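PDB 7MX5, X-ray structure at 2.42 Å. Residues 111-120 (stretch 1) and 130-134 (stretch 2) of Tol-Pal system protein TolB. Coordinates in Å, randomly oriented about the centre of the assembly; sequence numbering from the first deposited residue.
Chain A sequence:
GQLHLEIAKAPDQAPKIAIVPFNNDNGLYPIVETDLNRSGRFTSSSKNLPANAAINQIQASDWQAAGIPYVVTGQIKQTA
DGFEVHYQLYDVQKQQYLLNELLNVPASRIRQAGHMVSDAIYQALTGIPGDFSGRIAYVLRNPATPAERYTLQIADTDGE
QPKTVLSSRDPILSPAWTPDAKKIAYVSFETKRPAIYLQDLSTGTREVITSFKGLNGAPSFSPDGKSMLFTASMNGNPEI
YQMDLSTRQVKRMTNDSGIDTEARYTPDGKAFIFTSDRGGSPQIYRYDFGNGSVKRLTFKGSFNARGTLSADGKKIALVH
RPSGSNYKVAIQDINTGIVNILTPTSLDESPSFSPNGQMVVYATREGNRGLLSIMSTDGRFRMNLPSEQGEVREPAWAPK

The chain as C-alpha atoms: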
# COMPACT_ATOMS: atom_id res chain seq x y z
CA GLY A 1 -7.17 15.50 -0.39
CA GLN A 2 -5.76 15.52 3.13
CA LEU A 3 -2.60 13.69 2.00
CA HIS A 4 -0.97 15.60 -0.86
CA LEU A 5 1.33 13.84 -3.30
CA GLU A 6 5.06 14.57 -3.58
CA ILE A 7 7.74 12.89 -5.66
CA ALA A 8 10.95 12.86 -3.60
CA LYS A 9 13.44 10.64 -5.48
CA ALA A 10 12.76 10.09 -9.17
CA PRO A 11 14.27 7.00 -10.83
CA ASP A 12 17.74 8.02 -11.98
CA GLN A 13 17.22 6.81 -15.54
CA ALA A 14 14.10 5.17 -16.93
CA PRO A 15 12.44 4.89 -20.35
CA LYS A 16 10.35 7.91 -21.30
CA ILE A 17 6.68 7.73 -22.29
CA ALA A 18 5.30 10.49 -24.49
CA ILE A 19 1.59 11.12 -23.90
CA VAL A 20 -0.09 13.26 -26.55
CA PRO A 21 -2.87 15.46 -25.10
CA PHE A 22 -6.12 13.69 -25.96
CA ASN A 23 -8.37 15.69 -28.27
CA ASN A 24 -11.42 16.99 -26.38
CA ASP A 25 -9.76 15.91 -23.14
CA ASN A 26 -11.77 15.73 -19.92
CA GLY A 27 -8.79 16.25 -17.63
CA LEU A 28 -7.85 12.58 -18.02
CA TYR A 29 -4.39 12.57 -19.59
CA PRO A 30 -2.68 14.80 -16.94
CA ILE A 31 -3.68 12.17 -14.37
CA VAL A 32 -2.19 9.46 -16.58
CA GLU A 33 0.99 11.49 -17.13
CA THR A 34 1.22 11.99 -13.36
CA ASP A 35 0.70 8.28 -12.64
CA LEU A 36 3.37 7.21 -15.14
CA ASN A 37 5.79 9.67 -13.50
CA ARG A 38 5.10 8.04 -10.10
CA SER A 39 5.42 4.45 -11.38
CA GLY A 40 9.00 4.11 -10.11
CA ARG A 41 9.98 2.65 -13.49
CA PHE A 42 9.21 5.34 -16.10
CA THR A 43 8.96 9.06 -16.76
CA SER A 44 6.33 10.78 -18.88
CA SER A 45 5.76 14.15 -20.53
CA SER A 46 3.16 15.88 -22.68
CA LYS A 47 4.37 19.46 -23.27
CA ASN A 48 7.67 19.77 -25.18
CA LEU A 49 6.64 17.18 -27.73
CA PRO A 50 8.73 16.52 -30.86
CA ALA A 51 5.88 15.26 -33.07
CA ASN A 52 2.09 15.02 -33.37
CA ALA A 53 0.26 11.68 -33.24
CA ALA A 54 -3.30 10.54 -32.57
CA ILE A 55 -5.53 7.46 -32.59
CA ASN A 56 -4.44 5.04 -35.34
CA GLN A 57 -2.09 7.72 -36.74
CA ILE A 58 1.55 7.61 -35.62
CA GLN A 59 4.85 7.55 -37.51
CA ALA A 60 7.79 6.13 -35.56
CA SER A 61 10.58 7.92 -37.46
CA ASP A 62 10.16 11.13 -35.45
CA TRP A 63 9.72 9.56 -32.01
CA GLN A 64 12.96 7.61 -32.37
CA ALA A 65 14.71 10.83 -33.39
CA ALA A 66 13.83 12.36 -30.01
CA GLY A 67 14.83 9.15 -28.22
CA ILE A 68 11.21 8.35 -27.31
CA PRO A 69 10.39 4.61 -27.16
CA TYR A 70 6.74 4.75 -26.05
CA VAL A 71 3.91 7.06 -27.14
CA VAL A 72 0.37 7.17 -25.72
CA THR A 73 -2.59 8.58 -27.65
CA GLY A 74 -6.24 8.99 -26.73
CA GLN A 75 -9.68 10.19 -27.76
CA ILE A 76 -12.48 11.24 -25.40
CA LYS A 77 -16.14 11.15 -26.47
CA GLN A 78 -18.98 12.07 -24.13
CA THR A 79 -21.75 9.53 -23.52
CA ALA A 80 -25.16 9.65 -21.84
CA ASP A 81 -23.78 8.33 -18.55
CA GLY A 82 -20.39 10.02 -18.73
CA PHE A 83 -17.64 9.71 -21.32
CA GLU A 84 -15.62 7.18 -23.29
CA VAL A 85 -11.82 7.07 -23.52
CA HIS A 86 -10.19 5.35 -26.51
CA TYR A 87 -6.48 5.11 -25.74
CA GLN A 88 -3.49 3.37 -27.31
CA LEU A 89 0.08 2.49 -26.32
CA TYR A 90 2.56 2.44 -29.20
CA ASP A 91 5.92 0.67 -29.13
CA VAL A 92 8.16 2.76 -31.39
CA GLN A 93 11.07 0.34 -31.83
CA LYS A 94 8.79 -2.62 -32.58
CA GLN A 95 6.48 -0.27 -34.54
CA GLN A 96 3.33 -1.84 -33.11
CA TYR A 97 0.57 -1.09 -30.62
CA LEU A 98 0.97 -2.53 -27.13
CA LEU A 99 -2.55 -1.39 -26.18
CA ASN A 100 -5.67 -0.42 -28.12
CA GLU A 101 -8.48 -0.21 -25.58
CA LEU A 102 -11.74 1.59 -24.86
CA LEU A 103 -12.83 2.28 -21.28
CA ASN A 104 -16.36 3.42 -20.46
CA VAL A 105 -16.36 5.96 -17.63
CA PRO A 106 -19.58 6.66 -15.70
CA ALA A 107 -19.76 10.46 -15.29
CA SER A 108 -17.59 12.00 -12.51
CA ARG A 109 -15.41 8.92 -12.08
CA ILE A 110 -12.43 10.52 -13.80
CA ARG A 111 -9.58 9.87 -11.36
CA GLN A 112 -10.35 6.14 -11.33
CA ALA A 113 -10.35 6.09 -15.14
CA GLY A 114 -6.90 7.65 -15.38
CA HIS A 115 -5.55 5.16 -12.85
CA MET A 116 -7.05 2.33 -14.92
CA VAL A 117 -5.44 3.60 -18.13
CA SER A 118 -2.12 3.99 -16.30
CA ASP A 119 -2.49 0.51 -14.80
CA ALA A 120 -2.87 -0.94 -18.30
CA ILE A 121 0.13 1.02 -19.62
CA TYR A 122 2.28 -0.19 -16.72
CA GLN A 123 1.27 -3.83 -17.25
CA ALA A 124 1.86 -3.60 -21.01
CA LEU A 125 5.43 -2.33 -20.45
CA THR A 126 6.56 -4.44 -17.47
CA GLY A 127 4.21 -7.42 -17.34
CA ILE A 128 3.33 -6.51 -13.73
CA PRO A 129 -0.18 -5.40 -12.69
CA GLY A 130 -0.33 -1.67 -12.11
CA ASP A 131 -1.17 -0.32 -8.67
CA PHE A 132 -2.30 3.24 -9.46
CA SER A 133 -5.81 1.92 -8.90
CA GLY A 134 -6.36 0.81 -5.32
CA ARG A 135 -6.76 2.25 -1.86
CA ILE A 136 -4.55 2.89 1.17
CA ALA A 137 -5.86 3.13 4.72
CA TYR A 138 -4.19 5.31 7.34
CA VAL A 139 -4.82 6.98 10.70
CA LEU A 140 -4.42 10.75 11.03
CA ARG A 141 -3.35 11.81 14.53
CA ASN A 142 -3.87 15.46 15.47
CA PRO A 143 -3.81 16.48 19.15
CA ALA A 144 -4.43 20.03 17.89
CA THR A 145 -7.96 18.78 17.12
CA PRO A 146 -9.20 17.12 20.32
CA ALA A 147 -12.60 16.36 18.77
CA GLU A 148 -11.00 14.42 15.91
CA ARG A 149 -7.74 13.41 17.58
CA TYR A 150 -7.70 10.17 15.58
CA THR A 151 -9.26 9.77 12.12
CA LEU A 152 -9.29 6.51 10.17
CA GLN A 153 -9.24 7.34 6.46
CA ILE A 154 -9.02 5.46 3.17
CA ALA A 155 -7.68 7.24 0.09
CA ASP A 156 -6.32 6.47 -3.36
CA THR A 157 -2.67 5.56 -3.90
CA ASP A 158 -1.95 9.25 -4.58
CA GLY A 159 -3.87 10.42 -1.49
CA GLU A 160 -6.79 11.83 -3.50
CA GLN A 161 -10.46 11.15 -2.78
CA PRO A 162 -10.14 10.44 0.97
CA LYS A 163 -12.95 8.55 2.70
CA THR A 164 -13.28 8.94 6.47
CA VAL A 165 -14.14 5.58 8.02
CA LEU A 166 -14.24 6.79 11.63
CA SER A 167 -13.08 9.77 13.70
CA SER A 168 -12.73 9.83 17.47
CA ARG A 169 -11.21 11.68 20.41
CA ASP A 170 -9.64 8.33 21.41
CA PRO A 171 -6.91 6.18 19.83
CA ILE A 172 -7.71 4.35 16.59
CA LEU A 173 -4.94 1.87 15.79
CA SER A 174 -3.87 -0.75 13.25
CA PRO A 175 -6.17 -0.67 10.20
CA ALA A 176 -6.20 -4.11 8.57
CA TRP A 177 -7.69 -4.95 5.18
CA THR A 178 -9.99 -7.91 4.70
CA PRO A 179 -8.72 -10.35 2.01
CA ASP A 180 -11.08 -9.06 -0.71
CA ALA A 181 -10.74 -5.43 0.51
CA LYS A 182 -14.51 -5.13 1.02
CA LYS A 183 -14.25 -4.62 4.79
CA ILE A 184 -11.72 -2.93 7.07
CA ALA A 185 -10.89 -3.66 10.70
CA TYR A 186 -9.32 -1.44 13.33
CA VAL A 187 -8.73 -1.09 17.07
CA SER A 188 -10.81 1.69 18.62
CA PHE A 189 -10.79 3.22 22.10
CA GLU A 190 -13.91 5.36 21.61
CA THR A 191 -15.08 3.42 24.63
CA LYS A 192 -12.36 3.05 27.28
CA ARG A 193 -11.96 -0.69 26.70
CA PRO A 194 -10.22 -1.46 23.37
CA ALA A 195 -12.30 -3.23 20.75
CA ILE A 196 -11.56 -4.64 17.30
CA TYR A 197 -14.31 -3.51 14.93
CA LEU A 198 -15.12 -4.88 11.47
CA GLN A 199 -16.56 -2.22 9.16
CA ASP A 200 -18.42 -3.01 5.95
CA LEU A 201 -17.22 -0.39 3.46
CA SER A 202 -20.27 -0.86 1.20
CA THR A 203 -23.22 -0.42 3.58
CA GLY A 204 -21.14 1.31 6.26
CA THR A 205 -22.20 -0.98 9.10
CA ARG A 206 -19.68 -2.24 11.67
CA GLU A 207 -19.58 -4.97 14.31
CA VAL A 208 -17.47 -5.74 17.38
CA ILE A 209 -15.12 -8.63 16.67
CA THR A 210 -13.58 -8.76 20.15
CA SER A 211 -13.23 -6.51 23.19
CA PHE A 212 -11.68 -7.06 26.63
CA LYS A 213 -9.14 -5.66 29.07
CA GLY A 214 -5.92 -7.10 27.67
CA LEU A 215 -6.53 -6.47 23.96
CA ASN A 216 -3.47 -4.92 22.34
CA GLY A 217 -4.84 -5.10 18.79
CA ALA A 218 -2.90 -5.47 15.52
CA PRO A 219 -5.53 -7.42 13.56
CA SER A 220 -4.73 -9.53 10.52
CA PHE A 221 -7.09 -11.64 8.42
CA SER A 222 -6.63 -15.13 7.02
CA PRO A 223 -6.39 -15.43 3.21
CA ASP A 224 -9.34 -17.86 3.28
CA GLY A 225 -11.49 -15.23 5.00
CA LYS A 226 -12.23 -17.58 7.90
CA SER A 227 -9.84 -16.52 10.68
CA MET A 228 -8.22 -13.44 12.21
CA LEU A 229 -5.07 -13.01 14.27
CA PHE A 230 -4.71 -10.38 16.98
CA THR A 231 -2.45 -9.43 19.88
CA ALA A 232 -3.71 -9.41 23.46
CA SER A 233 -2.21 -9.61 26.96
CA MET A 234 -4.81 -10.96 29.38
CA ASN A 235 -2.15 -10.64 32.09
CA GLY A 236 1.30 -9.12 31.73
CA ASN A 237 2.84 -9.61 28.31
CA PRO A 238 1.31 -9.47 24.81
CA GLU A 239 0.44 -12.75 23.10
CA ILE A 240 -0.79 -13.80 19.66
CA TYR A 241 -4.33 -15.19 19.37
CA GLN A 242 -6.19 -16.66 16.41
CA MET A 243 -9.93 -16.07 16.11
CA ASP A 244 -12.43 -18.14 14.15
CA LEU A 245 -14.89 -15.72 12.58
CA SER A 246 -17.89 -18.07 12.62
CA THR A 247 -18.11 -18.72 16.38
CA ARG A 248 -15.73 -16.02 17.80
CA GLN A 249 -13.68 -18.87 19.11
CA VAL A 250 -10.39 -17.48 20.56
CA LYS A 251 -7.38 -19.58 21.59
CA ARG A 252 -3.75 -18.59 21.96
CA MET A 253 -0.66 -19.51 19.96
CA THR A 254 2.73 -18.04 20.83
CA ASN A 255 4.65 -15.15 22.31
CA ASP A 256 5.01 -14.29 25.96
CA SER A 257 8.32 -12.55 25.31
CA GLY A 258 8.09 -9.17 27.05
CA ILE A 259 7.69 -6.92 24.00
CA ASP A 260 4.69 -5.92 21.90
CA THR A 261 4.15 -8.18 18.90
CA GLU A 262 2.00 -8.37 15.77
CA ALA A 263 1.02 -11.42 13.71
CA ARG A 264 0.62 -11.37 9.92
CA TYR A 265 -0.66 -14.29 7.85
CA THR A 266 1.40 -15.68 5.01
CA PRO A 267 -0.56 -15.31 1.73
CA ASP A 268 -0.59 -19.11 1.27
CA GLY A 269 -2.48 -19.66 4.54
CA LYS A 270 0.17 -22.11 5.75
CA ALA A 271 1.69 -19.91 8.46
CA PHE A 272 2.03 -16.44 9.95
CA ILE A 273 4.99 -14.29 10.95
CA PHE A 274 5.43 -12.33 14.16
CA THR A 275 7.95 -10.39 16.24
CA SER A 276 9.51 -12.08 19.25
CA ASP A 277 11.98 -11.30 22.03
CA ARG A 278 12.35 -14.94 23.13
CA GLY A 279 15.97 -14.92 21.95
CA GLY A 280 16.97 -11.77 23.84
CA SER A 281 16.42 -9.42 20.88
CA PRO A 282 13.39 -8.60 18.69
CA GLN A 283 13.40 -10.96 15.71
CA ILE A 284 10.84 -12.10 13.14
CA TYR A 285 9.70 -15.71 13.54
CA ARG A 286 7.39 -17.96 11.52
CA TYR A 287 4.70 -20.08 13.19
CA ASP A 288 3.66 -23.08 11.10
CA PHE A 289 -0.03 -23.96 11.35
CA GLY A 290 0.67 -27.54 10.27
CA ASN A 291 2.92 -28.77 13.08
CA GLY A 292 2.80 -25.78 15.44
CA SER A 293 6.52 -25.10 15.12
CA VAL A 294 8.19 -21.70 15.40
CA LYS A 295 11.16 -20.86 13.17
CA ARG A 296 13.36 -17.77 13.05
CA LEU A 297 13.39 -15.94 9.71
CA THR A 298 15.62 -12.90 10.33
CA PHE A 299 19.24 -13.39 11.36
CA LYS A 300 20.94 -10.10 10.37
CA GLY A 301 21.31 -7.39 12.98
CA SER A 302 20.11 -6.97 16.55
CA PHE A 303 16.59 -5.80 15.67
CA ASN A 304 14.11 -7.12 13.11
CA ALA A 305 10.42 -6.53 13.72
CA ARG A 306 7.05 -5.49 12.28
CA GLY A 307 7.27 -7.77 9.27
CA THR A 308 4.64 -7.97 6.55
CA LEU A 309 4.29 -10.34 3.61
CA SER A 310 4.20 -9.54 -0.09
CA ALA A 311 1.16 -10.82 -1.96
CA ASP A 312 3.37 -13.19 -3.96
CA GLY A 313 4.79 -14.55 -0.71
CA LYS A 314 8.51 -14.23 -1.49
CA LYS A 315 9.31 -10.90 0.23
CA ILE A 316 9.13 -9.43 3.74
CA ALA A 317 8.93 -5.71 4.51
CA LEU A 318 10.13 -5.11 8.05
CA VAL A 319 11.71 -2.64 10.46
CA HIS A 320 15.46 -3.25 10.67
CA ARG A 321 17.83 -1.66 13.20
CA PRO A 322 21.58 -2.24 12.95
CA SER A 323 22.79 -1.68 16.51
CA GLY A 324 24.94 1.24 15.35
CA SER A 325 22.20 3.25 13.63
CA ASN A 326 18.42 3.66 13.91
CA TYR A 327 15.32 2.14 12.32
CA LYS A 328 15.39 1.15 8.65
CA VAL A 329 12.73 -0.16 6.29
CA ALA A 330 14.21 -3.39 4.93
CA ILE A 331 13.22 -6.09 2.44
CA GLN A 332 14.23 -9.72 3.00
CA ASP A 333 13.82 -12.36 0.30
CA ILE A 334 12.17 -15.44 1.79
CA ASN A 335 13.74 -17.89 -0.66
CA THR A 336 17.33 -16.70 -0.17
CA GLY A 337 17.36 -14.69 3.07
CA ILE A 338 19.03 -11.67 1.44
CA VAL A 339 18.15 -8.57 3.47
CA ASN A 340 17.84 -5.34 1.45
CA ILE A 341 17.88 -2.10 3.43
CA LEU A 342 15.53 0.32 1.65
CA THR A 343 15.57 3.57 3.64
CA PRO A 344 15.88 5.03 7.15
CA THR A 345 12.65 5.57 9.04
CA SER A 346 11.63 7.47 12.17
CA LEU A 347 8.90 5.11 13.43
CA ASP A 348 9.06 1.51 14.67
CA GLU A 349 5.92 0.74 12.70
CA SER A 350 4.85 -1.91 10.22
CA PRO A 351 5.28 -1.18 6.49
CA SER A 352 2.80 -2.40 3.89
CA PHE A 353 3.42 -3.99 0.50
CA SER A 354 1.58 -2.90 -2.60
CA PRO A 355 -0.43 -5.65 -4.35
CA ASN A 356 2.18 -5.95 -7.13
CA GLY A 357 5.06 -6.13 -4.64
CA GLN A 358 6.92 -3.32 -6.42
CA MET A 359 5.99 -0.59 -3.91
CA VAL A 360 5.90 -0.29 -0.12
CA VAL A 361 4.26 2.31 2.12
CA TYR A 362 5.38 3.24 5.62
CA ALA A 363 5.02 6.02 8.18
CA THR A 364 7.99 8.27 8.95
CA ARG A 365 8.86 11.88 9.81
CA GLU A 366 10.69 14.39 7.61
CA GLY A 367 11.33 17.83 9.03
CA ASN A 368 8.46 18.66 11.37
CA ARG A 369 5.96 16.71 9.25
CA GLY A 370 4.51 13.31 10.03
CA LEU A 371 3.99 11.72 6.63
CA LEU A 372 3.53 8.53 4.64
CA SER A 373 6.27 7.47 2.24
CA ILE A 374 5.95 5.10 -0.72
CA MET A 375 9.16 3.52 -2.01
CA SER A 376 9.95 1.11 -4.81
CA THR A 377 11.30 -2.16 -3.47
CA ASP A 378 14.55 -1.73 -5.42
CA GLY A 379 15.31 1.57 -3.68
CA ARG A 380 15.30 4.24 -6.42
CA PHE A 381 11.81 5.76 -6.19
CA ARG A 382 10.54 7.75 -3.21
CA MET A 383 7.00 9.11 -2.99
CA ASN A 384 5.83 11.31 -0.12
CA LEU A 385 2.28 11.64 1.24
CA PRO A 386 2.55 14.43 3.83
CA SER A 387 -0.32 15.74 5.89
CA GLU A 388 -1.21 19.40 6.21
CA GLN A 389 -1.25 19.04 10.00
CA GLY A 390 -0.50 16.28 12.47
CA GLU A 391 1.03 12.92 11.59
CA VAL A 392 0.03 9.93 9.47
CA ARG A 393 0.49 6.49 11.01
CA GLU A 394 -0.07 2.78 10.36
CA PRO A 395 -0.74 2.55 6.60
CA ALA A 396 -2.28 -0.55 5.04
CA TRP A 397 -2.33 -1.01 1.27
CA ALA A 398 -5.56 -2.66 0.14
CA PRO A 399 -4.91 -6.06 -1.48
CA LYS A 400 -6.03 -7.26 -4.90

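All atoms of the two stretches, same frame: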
# COMPACT_ATOMS: atom_id res chain seq x y z
N ARG A 111 -10.86 10.26 -11.94
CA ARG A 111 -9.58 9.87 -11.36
C ARG A 111 -9.38 8.36 -11.39
O ARG A 111 -8.25 7.89 -11.58
CB ARG A 111 -9.47 10.39 -9.92
CG ARG A 111 -9.10 11.86 -9.83
CD ARG A 111 -8.44 12.19 -8.49
NE ARG A 111 -7.01 11.92 -8.49
CZ ARG A 111 -6.10 12.63 -9.16
NH1 ARG A 111 -6.44 13.67 -9.90
NH2 ARG A 111 -4.82 12.28 -9.07
N GLN A 112 -10.46 7.59 -11.23
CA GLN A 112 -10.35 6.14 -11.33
C GLN A 112 -10.08 5.70 -12.77
O GLN A 112 -9.41 4.69 -12.98
CB GLN A 112 -11.62 5.47 -10.79
CG GLN A 112 -12.84 5.65 -11.68
CD GLN A 112 -13.87 4.56 -11.48
OE1 GLN A 112 -14.40 4.37 -10.38
NE2 GLN A 112 -14.17 3.83 -12.55
N ALA A 113 -10.58 6.45 -13.75
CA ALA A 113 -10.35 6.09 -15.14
C ALA A 113 -8.90 6.31 -15.54
O ALA A 113 -8.31 5.49 -16.25
CB ALA A 113 -11.29 6.89 -16.05
N GLY A 114 -8.30 7.41 -15.09
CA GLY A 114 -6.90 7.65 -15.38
C GLY A 114 -5.99 6.62 -14.73
O GLY A 114 -4.99 6.20 -15.32
N HIS A 115 -6.33 6.20 -13.51
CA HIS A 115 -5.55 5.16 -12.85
C HIS A 115 -5.70 3.82 -13.56
O HIS A 115 -4.77 3.01 -13.57
CB HIS A 115 -5.96 5.05 -11.39
CG HIS A 115 -5.68 6.28 -10.59
ND1 HIS A 115 -4.66 7.16 -10.91
CD2 HIS A 115 -6.28 6.79 -9.48
CE1 HIS A 115 -4.65 8.15 -10.03
NE2 HIS A 115 -5.62 7.95 -9.16
N MET A 116 -6.87 3.56 -14.16
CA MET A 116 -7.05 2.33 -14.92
C MET A 116 -6.23 2.34 -16.20
O MET A 116 -5.57 1.35 -16.53
CB MET A 116 -8.53 2.12 -15.24
CG MET A 116 -9.38 1.67 -14.06
SD MET A 116 -11.09 2.20 -14.20
CE MET A 116 -11.90 0.63 -14.54
N VAL A 117 -6.25 3.46 -16.92
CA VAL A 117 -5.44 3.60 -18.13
C VAL A 117 -3.96 3.45 -17.79
O VAL A 117 -3.22 2.74 -18.48
CB VAL A 117 -5.73 4.94 -18.82
CG1 VAL A 117 -4.76 5.16 -19.97
CG2 VAL A 117 -7.17 4.99 -19.31
N SER A 118 -3.52 4.10 -16.71
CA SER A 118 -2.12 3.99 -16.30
C SER A 118 -1.78 2.58 -15.84
O SER A 118 -0.65 2.12 -16.05
CB SER A 118 -1.83 5.00 -15.19
OG SER A 118 -2.28 6.29 -15.55
N ASP A 119 -2.73 1.89 -15.20
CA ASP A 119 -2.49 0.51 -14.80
C ASP A 119 -2.28 -0.39 -16.02
O ASP A 119 -1.44 -1.30 -15.99
CB ASP A 119 -3.65 -0.01 -13.96
CG ASP A 119 -3.49 0.30 -12.48
OD1 ASP A 119 -2.55 1.04 -12.13
OD2 ASP A 119 -4.31 -0.19 -11.67
N ALA A 120 -3.02 -0.14 -17.10
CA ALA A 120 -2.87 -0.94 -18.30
C ALA A 120 -1.56 -0.62 -19.01
O ALA A 120 -0.92 -1.52 -19.57
CB ALA A 120 -4.06 -0.71 -19.24
N GLY A 130 -0.48 -3.00 -12.66
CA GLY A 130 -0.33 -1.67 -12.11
C GLY A 130 -1.07 -1.51 -10.80
O GLY A 130 -2.03 -2.22 -10.49
N ASP A 131 -0.59 -0.56 -9.99
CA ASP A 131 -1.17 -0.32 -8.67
C ASP A 131 -1.59 1.14 -8.49
O ASP A 131 -1.76 1.58 -7.35
CB ASP A 131 -0.19 -0.72 -7.57
CG ASP A 131 -0.43 -2.14 -7.07
OD1 ASP A 131 -1.50 -2.70 -7.38
OD2 ASP A 131 0.45 -2.68 -6.38
N PHE A 132 -1.77 1.89 -9.58
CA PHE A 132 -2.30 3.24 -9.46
C PHE A 132 -3.76 3.21 -9.01
O PHE A 132 -4.20 4.06 -8.24
CB PHE A 132 -2.15 3.98 -10.78
CG PHE A 132 -0.74 3.98 -11.30
CD1 PHE A 132 0.26 4.64 -10.61
CD2 PHE A 132 -0.42 3.32 -12.47
CE1 PHE A 132 1.56 4.63 -11.08
CE2 PHE A 132 0.87 3.31 -12.95
CZ PHE A 132 1.86 3.97 -12.25
N SER A 133 -4.52 2.23 -9.49
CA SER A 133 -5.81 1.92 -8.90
C SER A 133 -5.59 1.15 -7.60
O SER A 133 -4.65 0.37 -7.46
CB SER A 133 -6.67 1.10 -9.86
OG SER A 133 -6.82 1.77 -11.10
N GLY A 134 -6.48 1.39 -6.64
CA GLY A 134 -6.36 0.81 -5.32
C GLY A 134 -6.42 1.87 -4.24
O GLY A 134 -6.37 3.07 -4.49
O HOH W 1 -2.42 -3.80 -14.53

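Residues 111-120 form part of a longer helix, and residues 130-134 are an irregular segment packed against it, with Gly-130 near Asp-119 and Phe-132 near His-115. The contact is small, burying 347 Å² in total, and it centres on the carboxylate of Asp-119. The CA-to-CB bond of Asp-119 points sideways, but chi1 of -87° (m) brings the carboxylate nearer the loop. There it accepts from backbone amides of a segment with no regular helix or strand. Phe-132 N donates to Asp-119 OD1 at 2.8 Å, the shortest of these bonds. Ser-133 N donates to Asp-119 OD2 at 3.3 Å and weakly to Asp-119 OD1 at 3.5 Å. Ser-133 OG adds a weak bond to Asp-119 OD2 at 3.2 Å. Both carboxylate oxygens are thus satisfied, and an acidic side chain suits a place facing two amides and a hydroxyl. Asp-131 N lies 3.3 Å from Asp-119 OD1, but the angle is too poor for a hydrogen bond.

One water extends the link. It accepts from Gly-130 N at 2.8 Å and donates to Asp-119 O at 3.1 Å. Gly-130 packs close to the helix, where a CB would point toward it and fall 2.6 Å from Asp-119 OD1, a clash. Glycine fits this spot.

Phe-132 and His-115 pack together beside the carboxylate. Both are buried, and their CB atoms are 4.0 Å apart. Phe-132 O sits over one face of the His-115 ring, 3.6 Å from His-115 CG. His-115 ND1 is hydrogen-bonded elsewhere in the structure. The Phe-132 ring reaches Ser-118, with Phe-132 CD2 3.5 Å from Ser-118 CB. Ser-118 is buried, and its OG donates to Gly-114 O at 2.7 Å. Its hydroxyl is therefore satisfied within the helix, while its CB packs against the ring.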